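PDB 6WB4: acarbose Kinase Mak1 from Uncultured bacterium, which probably phosphorylates the antidiabetic drug acarbose with ATP as phosphate donor, acting as a carbohydrate kinase of the pfkB (ribokinase-like) family. Local coordinates for residues A81-D86 with F138-S143. Sequence-based numbering, arbitrary orientation.
Sequences ADVIGD and FIPDPS
V83 reaches across from a strand of the central sheet to meet both F138 and P140 in the loop that leads into helix 143-151. CG2 packs against the proline ring, 3.7 Å from P140 CB, and also comes to the edge of the phenyl ring, near its plane, with F138 CE2 4.0 Å away. CG1, set anti to the backbone N (chi1 -177°), lies 4.1 Å from F138 CE2. Beta-branching suits this place: a second methyl adds to the contact without a long chain on the buried strand. P140 N lies over one face of the F138 ring, 3.6 Å above its plane and offset toward the rim; F138 and P140 both face V83. The flat phenyl also meets the H109 ring, planes at about 60°, while proline brings a compact apolar ring to a buried spot.

In this ribokinase-like alpha/beta fold, strand 78-84 lies between strands 24-29 and 104-108, and L144 and V107 also pack on V83. No hydrogen bond joins the two segments; on the strand, D82 forms a salt bridge with R114.

The packing gives way to solvent along the loop: I139 turns away from the strand and is exposed, as are D141 and P142. There D141 caps helix 143-151, S143 N donating to D141 OD1 over 3.1 Å from above the carboxylate plane, while P142 fits a first turn that needs no amide donor there, its ring holding phi near -57°.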
loop_
_atom_site.group_PDB
_atom_site.type_symbol
_atom_site.label_atom_id
_atom_site.label_comp_id
_atom_site.label_asym_id
_atom_site.label_seq_id
_atom_site.Cartn_x
_atom_site.Cartn_y
_atom_site.Cartn_z
ATOM N N ALA B 81 -19.317 15.044 -0.218
ATOM C CA ALA B 81 -19.293 15.273 -1.659
ATOM C C ALA B 81 -17.842 15.273 -2.102
ATOM O O ALA B 81 -17.024 16.009 -1.541
ATOM C CB ALA B 81 -19.981 16.616 -2.032
ATOM N N ASP B 82 -17.514 14.471 -3.108
ATOM C CA ASP B 82 -16.118 14.339 -3.486
ATOM C C ASP B 82 -15.893 13.655 -4.831
ATOM O O ASP B 82 -16.819 13.156 -5.447
ATOM C CB ASP B 82 -15.376 13.590 -2.382
ATOM C CG ASP B 82 -13.893 13.866 -2.386
ATOM O OD1 ASP B 82 -13.397 14.420 -3.392
ATOM O OD2 ASP B 82 -13.236 13.559 -1.368
ATOM N N VAL B 83 -14.637 13.648 -5.265
ATOM C CA VAL B 83 -14.208 12.987 -6.490
ATOM C C VAL B 83 -13.414 11.714 -6.216
ATOM O O VAL B 83 -12.340 11.766 -5.619
ATOM C CB VAL B 83 -13.322 13.917 -7.332
ATOM C CG1 VAL B 83 -12.935 13.240 -8.635
ATOM C CG2 VAL B 83 -14.021 15.235 -7.573
ATOM N N ILE B 84 -13.941 10.575 -6.642
ATOM C CA ILE B 84 -13.228 9.309 -6.512
ATOM C C ILE B 84 -12.925 8.744 -7.887
ATOM O O ILE B 84 -13.193 9.385 -8.888
ATOM C CB ILE B 84 -14.028 8.282 -5.697
ATOM C CG1 ILE B 84 -15.300 7.898 -6.455
ATOM C CG2 ILE B 84 -14.351 8.840 -4.331
ATOM C CD1 ILE B 84 -16.215 6.996 -5.683
ATOM N N GLY B 85 -12.332 7.557 -7.928
ATOM C CA GLY B 85 -12.098 6.876 -9.184
ATOM C C GLY B 85 -13.105 5.766 -9.411
ATOM O O GLY B 85 -13.693 5.238 -8.467
ATOM N N ASP B 86 -13.297 5.401 -10.671
ATOM C CA ASP B 86 -14.057 4.206 -11.006
ATOM C C ASP B 86 -13.148 2.999 -10.887
ATOM O O ASP B 86 -12.808 2.355 -11.880
ATOM C CB ASP B 86 -14.633 4.305 -12.417
ATOM C CG ASP B 86 -15.523 3.137 -12.768
ATOM O OD1 ASP B 86 -16.010 2.452 -11.844
ATOM O OD2 ASP B 86 -15.719 2.896 -13.977
ATOM N N PHE B 138 -7.733 20.489 -11.937
ATOM C CA PHE B 138 -9.048 19.868 -12.129
ATOM C C PHE B 138 -10.148 20.446 -11.242
ATOM O O PHE B 138 -9.927 20.727 -10.065
ATOM C CB PHE B 138 -8.981 18.360 -11.882
ATOM C CG PHE B 138 -10.326 17.676 -11.928
ATOM C CD1 PHE B 138 -11.001 17.524 -13.132
ATOM C CD2 PHE B 138 -10.924 17.202 -10.768
ATOM C CE1 PHE B 138 -12.248 16.900 -13.185
ATOM C CE2 PHE B 138 -12.173 16.581 -10.809
ATOM C CZ PHE B 138 -12.835 16.430 -12.021
ATOM N N ILE B 139 -11.322 20.633 -11.839
ATOM C CA ILE B 139 -12.527 21.059 -11.136
ATOM C C ILE B 139 -13.709 20.191 -11.566
ATOM O O ILE B 139 -14.050 20.160 -12.748
ATOM C CB ILE B 139 -12.877 22.541 -11.412
ATOM C CG1 ILE B 139 -11.758 23.461 -10.929
ATOM C CG2 ILE B 139 -14.173 22.901 -10.723
ATOM C CD1 ILE B 139 -11.877 24.882 -11.413
ATOM N N PRO B 140 -14.341 19.481 -10.616
ATOM C CA PRO B 140 -15.459 18.605 -10.976
ATOM C C PRO B 140 -16.697 19.415 -11.360
ATOM O O PRO B 140 -16.696 20.643 -11.234
ATOM C CB PRO B 140 -15.708 17.804 -9.696
ATOM C CG PRO B 140 -15.256 18.692 -8.603
ATOM C CD PRO B 140 -14.072 19.458 -9.168
ATOM N N ASP B 141 -17.730 18.725 -11.832
ATOM C CA ASP B 141 -19.030 19.335 -12.050
ATOM C C ASP B 141 -19.443 20.088 -10.792
ATOM O O ASP B 141 -19.587 19.494 -9.732
ATOM C CB ASP B 141 -20.052 18.243 -12.402
ATOM C CG ASP B 141 -21.462 18.781 -12.620
ATOM O OD1 ASP B 141 -21.655 20.014 -12.651
ATOM O OD2 ASP B 141 -22.387 17.954 -12.779
ATOM N N PRO B 142 -19.616 21.413 -10.911
ATOM C CA PRO B 142 -19.986 22.268 -9.777
ATOM C C PRO B 142 -21.283 21.854 -9.096
ATOM O O PRO B 142 -21.530 22.273 -7.969
ATOM C CB PRO B 142 -20.126 23.662 -10.412
ATOM C CG PRO B 142 -20.129 23.433 -11.898
ATOM C CD PRO B 142 -19.332 22.200 -12.121
ATOM N N SER B 143 -22.084 21.027 -9.760
ATOM C CA SER B 143 -23.271 20.440 -9.144
ATOM C C SER B 143 -22.913 19.552 -7.958
ATOM O O SER B 143 -23.752 19.284 -7.097
ATOM C CB SER B 143 -24.057 19.623 -10.165
ATOM O OG SER B 143 -24.746 20.460 -11.069
#